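Local structure of putative Acetyltransferase (Lactobacillus plantarum WCFS1, 3EFA) at residues Met72-Val77 with Ala95-Ala100; Cys46-Leu51 with Thr61-Pro66; Val127-Tyr132 with Val139-Lys144; Ala24-Glu29 with Arg76-Lys81. The protein probably transfers an acetyl group from acetyl-coenzyme A to an amino group of an acceptor substrate, as N-acetyltransferases of the GNAT family do. All coordinates share one frame; numbering follows the deposited sequence.

Overall arrangement
After strand 5-9 the chain makes helix 12-29, whose C-terminal end meets residues 76-81 in contact 4. Within that long excursion lies contact 2, a complete beta hairpin between strands 48-52 and 57-66. Contact 1 opens before contact 4 has finished, since both use strand 71-79 and share R76 and V77; it closes when helix 88-102 lies back over the sheet. Contact 3 follows in series and joins the last two strands at the sheet's other end. Backbone bonds from R63 and E65 to G75 and R73 link contacts 1 and 2, T61 pairs with C78 of contact 4, and the salt bridge E97-K144 ties contact 1 to contact 3.

Contact 1. Residues Met72-Val77 with Ala95-Ala100; sequences MRFGRV and AAEEWA. With FMT (formic acid), chain B.
M72, deposited as selenomethionine, meets helix 88-102 at its two ends, CB against A100 and CE against W99. Its CB faces the helix and lies 4.3 Å from A100 CB. With CG anti to the backbone N (chi1 171°), the next carbon comes over one face of the F74 ring, 3.7 Å above its plane and offset toward the rim. SE then passes P66, and the terminal CE reaches the rim of the W99 indole, 4.2 Å from W99 CZ3 and close to the plane of the ring. The bends after CG thus turn the tip from one aromatic to another.

F74, two residues along the strand, covers the adjoining part of the helix: F74 CE1 is 3.7 Å from A96 CB, and F74 CZ lies 4.1 Å from E97 CG. No hydrogen bond spans the contact. The carboxylate of E97 passes beyond the ring to Y125 and K144, so E97 lends only its aliphatic part to the core. R73 leaves the strand on the other face, where it bridges to E109 and its NH2 binds O1 of a formic acid at 3.2 Å.

The helix runs roughly antiparallel to the strand, at 151°, as the connection of a beta-alpha-beta unit that continues into strand 107-113. Strand 57-66 borders strand 71-79 on its other side, and F8 of strand 5-9 stacks on W99.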
loop_
_atom_site.group_PDB
_atom_site.type_symbol
_atom_site.label_atom_id
_atom_site.label_comp_id
_atom_site.label_asym_id
_atom_site.label_seq_id
_atom_site.Cartn_x
_atom_site.Cartn_y
_atom_site.Cartn_z
HETATM N N MSE A 72 7.085 6.425 8.230
HETATM C CA MSE A 72 8.166 5.545 8.676
HETATM C C MSE A 72 7.776 4.085 8.538
HETATM O O MSE A 72 6.761 3.660 9.083
HETATM C CB MSE A 72 8.545 5.810 10.132
HETATM C CG MSE A 72 9.519 4.769 10.693
HETATM SE SE MSE A 72 11.350 4.852 9.959
HETATM C CE MSE A 72 11.744 6.686 10.545
ATOM N N ARG A 73 8.574 3.317 7.806
ATOM C CA ARG A 73 8.355 1.876 7.748
ATOM C C ARG A 73 9.296 1.159 8.732
ATOM O O ARG A 73 10.499 1.451 8.783
ATOM C CB ARG A 73 8.495 1.337 6.315
ATOM C CG ARG A 73 8.342 -0.187 6.196
ATOM C CD ARG A 73 8.704 -0.675 4.790
ATOM N NE ARG A 73 7.876 -0.010 3.798
ATOM C CZ ARG A 73 8.049 -0.072 2.481
ATOM N NH1 ARG A 73 9.052 -0.770 1.965
ATOM N NH2 ARG A 73 7.214 0.585 1.681
ATOM N N PHE A 74 8.728 0.262 9.538
ATOM C CA PHE A 74 9.508 -0.584 10.442
ATOM C C PHE A 74 9.660 -1.985 9.827
ATOM O O PHE A 74 8.658 -2.668 9.602
ATOM C CB PHE A 74 8.808 -0.713 11.796
ATOM C CG PHE A 74 8.419 0.605 12.427
ATOM C CD1 PHE A 74 9.377 1.407 13.057
ATOM C CD2 PHE A 74 7.087 1.030 12.419
ATOM C CE1 PHE A 74 9.020 2.616 13.658
ATOM C CE2 PHE A 74 6.713 2.239 13.014
ATOM C CZ PHE A 74 7.678 3.036 13.637
ATOM N N GLY A 75 10.894 -2.411 9.546
ATOM C CA GLY A 75 11.123 -3.711 8.927
ATOM C C GLY A 75 12.107 -4.667 9.605
ATOM O O GLY A 75 12.613 -4.393 10.711
ATOM N N ARG A 76 12.382 -5.787 8.925
ATOM C CA ARG A 76 13.241 -6.873 9.436
ATOM C C ARG A 76 13.047 -7.148 10.947
ATOM O O ARG A 76 14.013 -7.144 11.748
ATOM C CB ARG A 76 14.717 -6.622 9.070
ATOM C CG ARG A 76 14.964 -6.448 7.549
ATOM C CD ARG A 76 14.439 -7.647 6.747
ATOM N NE ARG A 76 15.092 -7.857 5.448
ATOM C CZ ARG A 76 14.630 -7.431 4.265
ATOM N NH1 ARG A 76 13.503 -6.721 4.176
ATOM N NH2 ARG A 76 15.310 -7.711 3.150
ATOM N N VAL A 77 11.789 -7.416 11.301
ATOM C CA VAL A 77 11.313 -7.572 12.679
ATOM C C VAL A 77 11.473 -9.008 13.200
ATOM O O VAL A 77 10.967 -9.943 12.590
ATOM C CB VAL A 77 9.818 -7.213 12.749
ATOM C CG1 VAL A 77 9.330 -7.151 14.201
ATOM C CG2 VAL A 77 9.544 -5.890 11.999
ATOM N N ALA A 95 8.332 1.808 21.628
ATOM C CA ALA A 95 9.438 2.774 21.707
ATOM C C ALA A 95 9.867 3.348 20.342
ATOM O O ALA A 95 10.198 4.527 20.236
ATOM C CB ALA A 95 10.631 2.192 22.471
ATOM N N ALA A 96 9.848 2.528 19.299
ATOM C CA ALA A 96 10.221 3.002 17.959
ATOM C C ALA A 96 9.234 4.033 17.384
ATOM O O ALA A 96 9.649 4.982 16.699
ATOM C CB ALA A 96 10.413 1.814 16.985
ATOM N N GLU A 97 7.940 3.854 17.667
ATOM C CA GLU A 97 6.928 4.853 17.290
ATOM C C GLU A 97 7.224 6.229 17.903
ATOM O O GLU A 97 7.182 7.248 17.215
ATOM C CB GLU A 97 5.500 4.386 17.643
ATOM C CG GLU A 97 4.983 3.250 16.743
ATOM C CD GLU A 97 3.591 2.732 17.121
ATOM O OE1 GLU A 97 2.878 3.388 17.910
ATOM O OE2 GLU A 97 3.206 1.658 16.615
ATOM N N GLU A 98 7.540 6.250 19.194
ATOM C CA GLU A 98 7.877 7.492 19.889
ATOM C C GLU A 98 9.167 8.142 19.323
ATOM O O GLU A 98 9.228 9.362 19.128
ATOM C CB GLU A 98 7.951 7.242 21.408
ATOM C CG GLU A 98 8.634 8.337 22.232
ATOM C CD GLU A 98 7.868 9.657 22.226
ATOM O OE1 GLU A 98 6.622 9.631 22.329
ATOM O OE2 GLU A 98 8.513 10.725 22.127
ATOM N N TRP A 99 10.175 7.321 19.033
ATOM C CA TRP A 99 11.405 7.783 18.371
ATOM C C TRP A 99 11.103 8.446 17.004
ATOM O O TRP A 99 11.640 9.509 16.691
ATOM C CB TRP A 99 12.377 6.607 18.227
ATOM C CG TRP A 99 13.761 6.934 17.680
ATOM C CD1 TRP A 99 14.877 7.261 18.405
ATOM C CD2 TRP A 99 14.170 6.913 16.305
ATOM N NE1 TRP A 99 15.947 7.472 17.562
ATOM C CE2 TRP A 99 15.543 7.264 16.270
ATOM C CE3 TRP A 99 13.506 6.650 15.096
ATOM C CZ2 TRP A 99 16.261 7.351 15.077
ATOM C CZ3 TRP A 99 14.224 6.736 13.907
ATOM C CH2 TRP A 99 15.583 7.084 13.905
ATOM N N ALA A 100 10.224 7.831 16.214
ATOM C CA ALA A 100 9.842 8.372 14.906
ATOM C C ALA A 100 9.059 9.698 14.959
ATOM O O ALA A 100 9.335 10.628 14.181
ATOM C CB ALA A 100 9.058 7.326 14.103
HETATM C C FMT B . 8.155 -0.898 -1.786
HETATM O O1 FMT B . 8.392 0.186 -1.261
HETATM O O2 FMT B . 7.619 -1.829 -1.187
#

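Contact 2. Residues Cys46-Leu51 with Thr61-Pro66; sequences CEYAVL and TLRLEP
This antiparallel pairing of Y48, A49 and V50 with R63, L62 and T61 is the body of a beta hairpin in the first half of the GNAT sheet. A49 and L62 form its hydrogen-bonded pair, with A49 N to L62 O at 2.9 Å and L62 N to A49 O at 3.0 Å. A49 O has a second donor: T61 OG1, anti to its own backbone N (chi1 -176°), reaches it at 3.0 Å from above the carbonyl plane, 38° out of it. Beyond Y48, the bond from L64 N to E47 O continues the pairing, and a water joins E47 N to L64 O.

On the face of Y48, the tyrosine and R63 run side by side, Y48 CE1 lying 3.6 Å from R63 CD. C46 SG adds a contact at 3.8 Å to R63 CG. The R63 guanidinium grips E65 OE2 through NE and NH2, and its NH1 bridges to D39 and D42; Y48 OH also bonds to D42. On the other face, A49 CB meets L62 CD1 at 3.8 Å.

Helix 12-29 covers the Y48 and V50 face, helix 88-102 packs on A49 and L64, and strands 5-9 and 71-79 flank the hairpin.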
loop_
_atom_site.group_PDB
_atom_site.type_symbol
_atom_site.label_atom_id
_atom_site.label_comp_id
_atom_site.label_asym_id
_atom_site.label_seq_id
_atom_site.Cartn_x
_atom_site.Cartn_y
_atom_site.Cartn_z
ATOM N N CYS A 46 22.623 2.830 7.745
ATOM C CA CYS A 46 21.288 2.365 8.143
ATOM C C CYS A 46 21.174 2.228 9.664
ATOM O O CYS A 46 22.062 1.666 10.304
ATOM C CB CYS A 46 20.940 1.031 7.475
ATOM S SG CYS A 46 19.197 0.491 7.715
ATOM N N GLU A 47 20.084 2.741 10.234
ATOM C CA GLU A 47 19.863 2.666 11.683
ATOM C C GLU A 47 18.991 1.484 12.099
ATOM O O GLU A 47 17.998 1.180 11.443
ATOM C CB GLU A 47 19.266 3.976 12.199
ATOM C CG GLU A 47 20.241 5.145 12.063
ATOM C CD GLU A 47 19.702 6.460 12.594
ATOM O OE1 GLU A 47 18.624 6.919 12.131
ATOM O OE2 GLU A 47 20.380 7.049 13.461
ATOM N N TYR A 48 19.354 0.823 13.198
ATOM C CA TYR A 48 18.561 -0.316 13.683
ATOM C C TYR A 48 18.105 -0.082 15.122
ATOM O O TYR A 48 18.764 0.621 15.874
ATOM C CB TYR A 48 19.359 -1.630 13.559
ATOM C CG TYR A 48 19.914 -1.859 12.161
ATOM C CD1 TYR A 48 19.245 -2.678 11.250
ATOM C CD2 TYR A 48 21.090 -1.227 11.736
ATOM C CE1 TYR A 48 19.740 -2.879 9.961
ATOM C CE2 TYR A 48 21.587 -1.416 10.441
ATOM C CZ TYR A 48 20.905 -2.251 9.554
ATOM O OH TYR A 48 21.373 -2.458 8.262
ATOM N N ALA A 49 16.955 -0.649 15.486
ATOM C CA ALA A 49 16.472 -0.607 16.866
ATOM C C ALA A 49 16.716 -1.959 17.537
ATOM O O ALA A 49 16.255 -2.981 17.030
ATOM C CB ALA A 49 14.960 -0.237 16.916
ATOM N N VAL A 50 17.428 -1.963 18.672
ATOM C CA VAL A 50 17.723 -3.204 19.399
ATOM C C VAL A 50 17.391 -3.119 20.898
ATOM O O VAL A 50 17.795 -2.160 21.573
ATOM C CB VAL A 50 19.226 -3.632 19.216
ATOM C CG1 VAL A 50 19.533 -4.942 19.955
ATOM C CG2 VAL A 50 19.588 -3.759 17.753
ATOM N N LEU A 51 16.666 -4.121 21.412
ATOM C CA LEU A 51 16.374 -4.234 22.855
ATOM C C LEU A 51 17.300 -5.247 23.557
ATOM O O LEU A 51 17.381 -6.414 23.168
ATOM C CB LEU A 51 14.888 -4.578 23.105
ATOM C CG LEU A 51 14.319 -4.506 24.547
ATOM C CD1 LEU A 51 12.807 -4.186 24.590
ATOM C CD2 LEU A 51 14.633 -5.764 25.415
ATOM N N THR A 61 14.680 -7.037 17.707
ATOM C CA THR A 61 15.185 -5.989 16.810
ATOM C C THR A 61 14.210 -5.610 15.692
ATOM O O THR A 61 13.347 -6.395 15.307
ATOM C CB THR A 61 16.551 -6.396 16.146
ATOM O OG1 THR A 61 17.055 -5.311 15.356
ATOM C CG2 THR A 61 16.375 -7.605 15.235
ATOM N N LEU A 62 14.363 -4.398 15.175
ATOM C CA LEU A 62 13.707 -3.985 13.930
ATOM C C LEU A 62 14.585 -2.989 13.139
ATOM O O LEU A 62 15.485 -2.357 13.703
ATOM C CB LEU A 62 12.298 -3.419 14.199
ATOM C CG LEU A 62 12.098 -2.117 14.991
ATOM C CD1 LEU A 62 12.375 -0.872 14.142
ATOM C CD2 LEU A 62 10.681 -2.062 15.562
ATOM N N ARG A 63 14.331 -2.866 11.838
ATOM C CA ARG A 63 15.110 -1.975 10.981
ATOM C C ARG A 63 14.329 -0.692 10.659
ATOM O O ARG A 63 13.153 -0.739 10.256
ATOM C CB ARG A 63 15.538 -2.695 9.683
ATOM C CG ARG A 63 16.454 -1.853 8.740
ATOM C CD ARG A 63 17.055 -2.670 7.574
ATOM N NE ARG A 63 16.099 -2.900 6.480
ATOM C CZ ARG A 63 16.391 -3.484 5.315
ATOM N NH1 ARG A 63 17.633 -3.915 5.061
ATOM N NH2 ARG A 63 15.435 -3.633 4.392
ATOM N N LEU A 64 14.976 0.457 10.829
ATOM C CA LEU A 64 14.311 1.725 10.513
ATOM C C LEU A 64 14.433 2.070 9.016
ATOM O O LEU A 64 15.544 2.198 8.494
ATOM C CB LEU A 64 14.828 2.846 11.432
ATOM C CG LEU A 64 14.497 2.492 12.899
ATOM C CD1 LEU A 64 15.620 2.775 13.871
ATOM C CD2 LEU A 64 13.174 3.130 13.375
ATOM N N GLU A 65 13.281 2.174 8.342
ATOM C CA GLU A 65 13.205 2.422 6.897
ATOM C C GLU A 65 12.300 3.630 6.552
ATOM O O GLU A 65 11.149 3.461 6.114
ATOM C CB GLU A 65 12.714 1.167 6.146
ATOM C CG GLU A 65 13.440 -0.136 6.514
ATOM C CD GLU A 65 12.891 -1.379 5.794
ATOM O OE1 GLU A 65 12.074 -1.235 4.849
ATOM O OE2 GLU A 65 13.277 -2.508 6.180
ATOM N N PRO A 66 12.833 4.852 6.709
ATOM C CA PRO A 66 12.067 6.073 6.373
ATOM C C PRO A 66 11.589 6.072 4.916
ATOM O O PRO A 66 12.356 5.672 4.030
ATOM C CB PRO A 66 13.078 7.213 6.532
ATOM C CG PRO A 66 14.399 6.587 6.954
ATOM C CD PRO A 66 14.275 5.092 6.932
HETATM O O HOH W 1 17.643 4.000 8.742
#

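Contact 3. Residues Val127-Tyr132 with Val139-Lys144; sequences VTAGPY and VVIMHK
A129 and I141 form the apolar centre, A129 CB lying 3.9 Å from I141 CG1. On the opposite face of the hairpin V127 meets V140 through their CG1 atoms, while V127 CG2 lies 4.3 Å from CE of M142, a selenomethionine. P131, which follows a cis peptide bond, runs alongside V140.

The backbone around this centre is a classic beta bulge. T128 and A129 both face I141: T128 N bonds I141 O at 2.8 Å, A129 N reaches the same oxygen only weakly, and I141 N returns a bond to A129 O. Further on, Y132 N bonds V139 O. G130, with phi 95°, adopts backbone angles at which a CB would jam against the preceding carbonyl and crowd V139 O.

The polar edge is the pair T128 and H143. OG1 sits between the backbone N and carbonyl carbon of T128 (chi1 54°) and meets H143 ND1 at 2.9 Å, near the plane of the imidazole. H143 NE2 bonds E109, so the ring is held at both nitrogens. An alanine at H143 would probably leave T128 OG1 without this mate and E109 short of one hydrogen-bond partner.

Y132 meets Y132 of the second subunit ring to ring, and A129 packs on H111 of that subunit. Chemically, then, the hairpin combines a largely apolar surface, with Y132 and A129 meeting the second subunit, and an imidazole whose rotation is fixed by its two partners.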
loop_
_atom_site.group_PDB
_atom_site.type_symbol
_atom_site.label_atom_id
_atom_site.label_comp_id
_atom_site.label_asym_id
_atom_site.label_seq_id
_atom_site.Cartn_x
_atom_site.Cartn_y
_atom_site.Cartn_z
ATOM N N VAL A 127 -5.251 -2.792 7.841
ATOM C CA VAL A 127 -4.931 -3.158 6.462
ATOM C C VAL A 127 -5.358 -2.054 5.497
ATOM O O VAL A 127 -6.484 -1.573 5.577
ATOM C CB VAL A 127 -5.640 -4.468 6.046
ATOM C CG1 VAL A 127 -5.284 -4.846 4.591
ATOM C CG2 VAL A 127 -5.299 -5.605 7.031
ATOM N N THR A 128 -4.455 -1.630 4.610
ATOM C CA THR A 128 -4.829 -0.692 3.540
ATOM C C THR A 128 -4.700 -1.313 2.153
ATOM O O THR A 128 -5.147 -0.733 1.174
ATOM C CB THR A 128 -4.033 0.654 3.552
ATOM O OG1 THR A 128 -2.623 0.395 3.540
ATOM C CG2 THR A 128 -4.404 1.533 4.758
ATOM N N ALA A 129 -4.081 -2.485 2.075
ATOM C CA ALA A 129 -3.921 -3.183 0.802
ATOM C C ALA A 129 -3.574 -4.659 1.016
ATOM O O ALA A 129 -2.918 -5.017 1.998
ATOM C CB ALA A 129 -2.860 -2.500 -0.060
ATOM N N GLY A 130 -4.027 -5.509 0.099
ATOM C CA GLY A 130 -3.742 -6.931 0.162
ATOM C C GLY A 130 -4.847 -7.718 0.832
ATOM O O GLY A 130 -5.896 -7.157 1.160
ATOM N N PRO A 131 -4.615 -9.021 1.071
ATOM C CA PRO A 131 -3.377 -9.806 0.888
ATOM C C PRO A 131 -2.889 -9.994 -0.558
ATOM O O PRO A 131 -3.692 -10.016 -1.489
ATOM C CB PRO A 131 -3.740 -11.186 1.461
ATOM C CG PRO A 131 -4.992 -10.989 2.246
ATOM C CD PRO A 131 -5.707 -9.831 1.639
ATOM N N TYR A 132 -1.576 -10.151 -0.718
ATOM C CA TYR A 132 -0.958 -10.466 -2.005
ATOM C C TYR A 132 -0.050 -11.699 -1.900
ATOM O O TYR A 132 -0.516 -12.780 -1.527
ATOM C CB TYR A 132 -0.157 -9.278 -2.537
ATOM C CG TYR A 132 -0.978 -8.031 -2.765
ATOM C CD1 TYR A 132 -1.970 -7.991 -3.745
ATOM C CD2 TYR A 132 -0.761 -6.890 -2.006
ATOM C CE1 TYR A 132 -2.718 -6.847 -3.951
ATOM C CE2 TYR A 132 -1.504 -5.743 -2.208
ATOM C CZ TYR A 132 -2.476 -5.727 -3.179
ATOM O OH TYR A 132 -3.205 -4.586 -3.362
ATOM N N VAL A 139 1.341 -11.433 2.208
ATOM C CA VAL A 139 1.676 -10.202 2.910
ATOM C C VAL A 139 0.478 -9.244 2.930
ATOM O O VAL A 139 -0.363 -9.277 2.034
ATOM C CB VAL A 139 2.830 -9.485 2.200
ATOM C CG1 VAL A 139 3.615 -8.617 3.180
ATOM C CG2 VAL A 139 3.742 -10.497 1.537
ATOM N N VAL A 140 0.401 -8.392 3.951
ATOM C CA VAL A 140 -0.594 -7.325 3.982
ATOM C C VAL A 140 0.064 -5.989 4.285
ATOM O O VAL A 140 0.982 -5.912 5.096
ATOM C CB VAL A 140 -1.716 -7.580 5.017
ATOM C CG1 VAL A 140 -2.789 -8.513 4.437
ATOM C CG2 VAL A 140 -1.140 -8.123 6.339
ATOM N N ILE A 141 -0.411 -4.940 3.624
ATOM C CA ILE A 141 0.103 -3.591 3.841
ATOM C C ILE A 141 -0.729 -2.905 4.924
ATOM O O ILE A 141 -1.951 -2.807 4.797
ATOM C CB ILE A 141 0.060 -2.774 2.523
ATOM C CG1 ILE A 141 0.605 -3.610 1.358
ATOM C CG2 ILE A 141 0.830 -1.458 2.653
ATOM C CD1 ILE A 141 2.063 -3.971 1.485
HETATM N N MSE A 142 -0.072 -2.434 5.984
HETATM C CA MSE A 142 -0.769 -1.854 7.138
HETATM C C MSE A 142 -0.276 -0.449 7.509
HETATM O O MSE A 142 0.910 -0.149 7.409
HETATM C CB MSE A 142 -0.683 -2.797 8.360
HETATM C CG MSE A 142 -1.082 -4.252 8.057
HETATM SE SE MSE A 142 -1.246 -5.471 9.609
HETATM C CE MSE A 142 -2.854 -4.672 10.400
ATOM N N HIS A 143 -1.193 0.410 7.946
ATOM C CA HIS A 143 -0.817 1.752 8.385
ATOM C C HIS A 143 -1.416 2.118 9.747
ATOM O O HIS A 143 -2.381 1.510 10.210
ATOM C CB HIS A 143 -1.174 2.802 7.314
ATOM C CG HIS A 143 -0.336 2.701 6.074
ATOM N ND1 HIS A 143 -0.774 2.073 4.926
ATOM C CD2 HIS A 143 0.933 3.103 5.819
ATOM C CE1 HIS A 143 0.181 2.110 4.013
ATOM N NE2 HIS A 143 1.229 2.726 4.532
ATOM N N LYS A 144 -0.813 3.108 10.391
ATOM C CA LYS A 144 -1.287 3.615 11.668
ATOM C C LYS A 144 -0.935 5.092 11.774
ATOM O O LYS A 144 0.174 5.498 11.431
ATOM C CB LYS A 144 -0.622 2.852 12.824
ATOM C CG LYS A 144 -0.914 3.452 14.197
ATOM C CD LYS A 144 -0.244 2.691 15.334
ATOM C CE LYS A 144 -0.591 3.338 16.673
ATOM N NZ LYS A 144 0.097 2.702 17.837
#

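Contact 4. Residues Ala24-Glu29 with Arg76-Lys81; sequences AVFVEE and RVCTRK. With FMT (formic acid), chain C.
The C-terminal turns of helix 12-29 pack over strand 71-79 just past its corner at R76, beside the loop that in GNAT enzymes receives the coenzyme's pyrophosphate. F26 makes the largest share of the helix's contact. Its CG lies beside the backbone N (chi1 -67°), and the ring reaches the strand with CZ 3.4 Å from V77 O and CE2 3.9 Å from C78 CB. C78 SG occupies the position between its backbone N and carbonyl carbon and stands 4.9 Å from the centroid of the F26 ring, an oblique sulfur-aromatic contact 51° off the ring normal. An alanine in place of F26 would probably open a gap beside C78 and V77 O, and the cysteine sulfur would lose its aromatic neighbour.

V25 fills the next place along the strand: its CG1 meets C78 CB at 4.1 Å, and its CG2 lies 3.8 Å from T79 O. The helix ends in a wide pi-type turn, with E29 N bonded to A24 O at 3.0 Å. E29 OE1 touches only the aliphatic part of K81, 4.4 Å from its CG; the carboxylate is instead engaged by R84, and the lysine ammonium stays apart from it.

On the strand's other side, T79 OG1 bonds T60 and approaches a formic acid, where a bond is weak and unsettled. That formic acid also bonds G85 N and G89 N, in a sequence resembling the family's R/Q-x-x-G-x-G/A signature. A helix crossing a bent central strand, followed by this glycine-rich turn, is consistent with the acetyl-coenzyme A site of the GNAT fold.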
loop_
_atom_site.group_PDB
_atom_site.type_symbol
_atom_site.label_atom_id
_atom_site.label_comp_id
_atom_site.label_asym_id
_atom_site.label_seq_id
_atom_site.Cartn_x
_atom_site.Cartn_y
_atom_site.Cartn_z
ATOM N N ALA A 24 20.210 -15.656 12.692
ATOM C CA ALA A 24 19.770 -16.827 13.441
ATOM C C ALA A 24 18.327 -17.206 13.112
ATOM O O ALA A 24 18.034 -18.390 12.921
ATOM C CB ALA A 24 19.952 -16.621 14.951
ATOM N N VAL A 25 17.446 -16.202 13.030
ATOM C CA VAL A 25 16.004 -16.415 12.841
ATOM C C VAL A 25 15.566 -16.639 11.381
ATOM O O VAL A 25 14.942 -17.652 11.058
ATOM C CB VAL A 25 15.169 -15.244 13.447
ATOM C CG1 VAL A 25 13.692 -15.393 13.112
ATOM C CG2 VAL A 25 15.353 -15.162 14.967
ATOM N N PHE A 26 15.875 -15.685 10.507
ATOM C CA PHE A 26 15.423 -15.754 9.110
ATOM C C PHE A 26 16.227 -16.752 8.270
ATOM O O PHE A 26 15.643 -17.577 7.571
ATOM C CB PHE A 26 15.460 -14.371 8.435
ATOM C CG PHE A 26 14.467 -13.378 8.992
ATOM C CD1 PHE A 26 13.087 -13.585 8.851
ATOM C CD2 PHE A 26 14.907 -12.225 9.631
ATOM C CE1 PHE A 26 12.160 -12.664 9.359
ATOM C CE2 PHE A 26 13.993 -11.295 10.145
ATOM C CZ PHE A 26 12.612 -11.513 10.005
ATOM N N VAL A 27 17.560 -16.670 8.333
ATOM C CA VAL A 27 18.417 -17.510 7.501
ATOM C C VAL A 27 18.515 -18.957 8.018
ATOM O O VAL A 27 18.240 -19.901 7.287
ATOM C CB VAL A 27 19.848 -16.891 7.311
ATOM C CG1 VAL A 27 20.742 -17.791 6.442
ATOM C CG2 VAL A 27 19.758 -15.512 6.690
ATOM N N GLU A 28 18.901 -19.133 9.276
ATOM C CA GLU A 28 19.161 -20.481 9.782
ATOM C C GLU A 28 17.912 -21.242 10.240
ATOM O O GLU A 28 17.707 -22.397 9.869
ATOM C CB GLU A 28 20.238 -20.450 10.873
ATOM C CG GLU A 28 21.628 -20.138 10.292
ATOM C CD GLU A 28 22.719 -19.999 11.344
ATOM O OE1 GLU A 28 23.651 -19.206 11.113
ATOM O OE2 GLU A 28 22.657 -20.681 12.386
ATOM N N GLU A 29 17.081 -20.588 11.040
ATOM C CA GLU A 29 15.909 -21.234 11.602
ATOM C C GLU A 29 14.804 -21.440 10.558
ATOM O O GLU A 29 14.131 -22.471 10.560
ATOM C CB GLU A 29 15.372 -20.430 12.795
ATOM C CG GLU A 29 14.011 -20.898 13.303
ATOM C CD GLU A 29 13.480 -20.029 14.433
ATOM O OE1 GLU A 29 14.250 -19.205 14.969
ATOM O OE2 GLU A 29 12.291 -20.170 14.788
ATOM N N ARG A 76 12.382 -5.787 8.925
ATOM C CA ARG A 76 13.241 -6.873 9.436
ATOM C C ARG A 76 13.047 -7.148 10.947
ATOM O O ARG A 76 14.013 -7.144 11.748
ATOM C CB ARG A 76 14.717 -6.622 9.070
ATOM C CG ARG A 76 14.964 -6.448 7.549
ATOM C CD ARG A 76 14.439 -7.647 6.747
ATOM N NE ARG A 76 15.092 -7.857 5.448
ATOM C CZ ARG A 76 14.630 -7.431 4.265
ATOM N NH1 ARG A 76 13.503 -6.721 4.176
ATOM N NH2 ARG A 76 15.310 -7.711 3.150
ATOM N N VAL A 77 11.789 -7.416 11.301
ATOM C CA VAL A 77 11.313 -7.572 12.679
ATOM C C VAL A 77 11.473 -9.008 13.200
ATOM O O VAL A 77 10.967 -9.943 12.590
ATOM C CB VAL A 77 9.818 -7.213 12.749
ATOM C CG1 VAL A 77 9.330 -7.151 14.201
ATOM C CG2 VAL A 77 9.544 -5.890 11.999
ATOM N N CYS A 78 12.171 -9.191 14.321
ATOM C CA CYS A 78 12.360 -10.542 14.865
ATOM C C CYS A 78 12.838 -10.589 16.321
ATOM O O CYS A 78 13.374 -9.609 16.852
ATOM C CB CYS A 78 13.277 -11.386 13.955
ATOM S SG CYS A 78 15.036 -10.892 13.866
ATOM N N THR A 79 12.644 -11.745 16.953
ATOM C CA THR A 79 12.936 -11.922 18.374
ATOM C C THR A 79 13.680 -13.234 18.611
ATOM O O THR A 79 13.320 -14.262 18.033
ATOM C CB THR A 79 11.627 -11.936 19.207
ATOM O OG1 THR A 79 10.988 -10.656 19.125
ATOM C CG2 THR A 79 11.898 -12.281 20.683
ATOM N N ARG A 80 14.709 -13.198 19.457
ATOM C CA ARG A 80 15.450 -14.407 19.828
ATOM C C ARG A 80 14.475 -15.484 20.324
ATOM O O ARG A 80 13.547 -15.195 21.101
ATOM C CB ARG A 80 16.512 -14.096 20.899
ATOM C CG ARG A 80 17.530 -15.219 21.117
ATOM C CD ARG A 80 18.504 -14.944 22.265
ATOM N NE ARG A 80 19.412 -13.831 22.007
ATOM C CZ ARG A 80 20.741 -13.929 21.883
ATOM N NH1 ARG A 80 21.363 -15.099 21.985
ATOM N NH2 ARG A 80 21.461 -12.838 21.662
ATOM N N LYS A 81 14.699 -16.721 19.881
ATOM C CA LYS A 81 13.741 -17.802 20.081
ATOM C C LYS A 81 13.323 -18.043 21.534
ATOM O O LYS A 81 12.132 -18.192 21.833
ATOM C CB LYS A 81 14.240 -19.106 19.464
ATOM C CG LYS A 81 13.105 -20.076 19.157
ATOM C CD LYS A 81 13.595 -21.503 19.003
ATOM C CE LYS A 81 12.425 -22.455 18.800
ATOM N NZ LYS A 81 12.844 -23.881 18.890
HETATM C C FMT C . 7.873 -11.412 20.260
HETATM O O1 FMT C . 8.405 -10.681 21.099
HETATM O O2 FMT C . 7.534 -12.579 20.472
#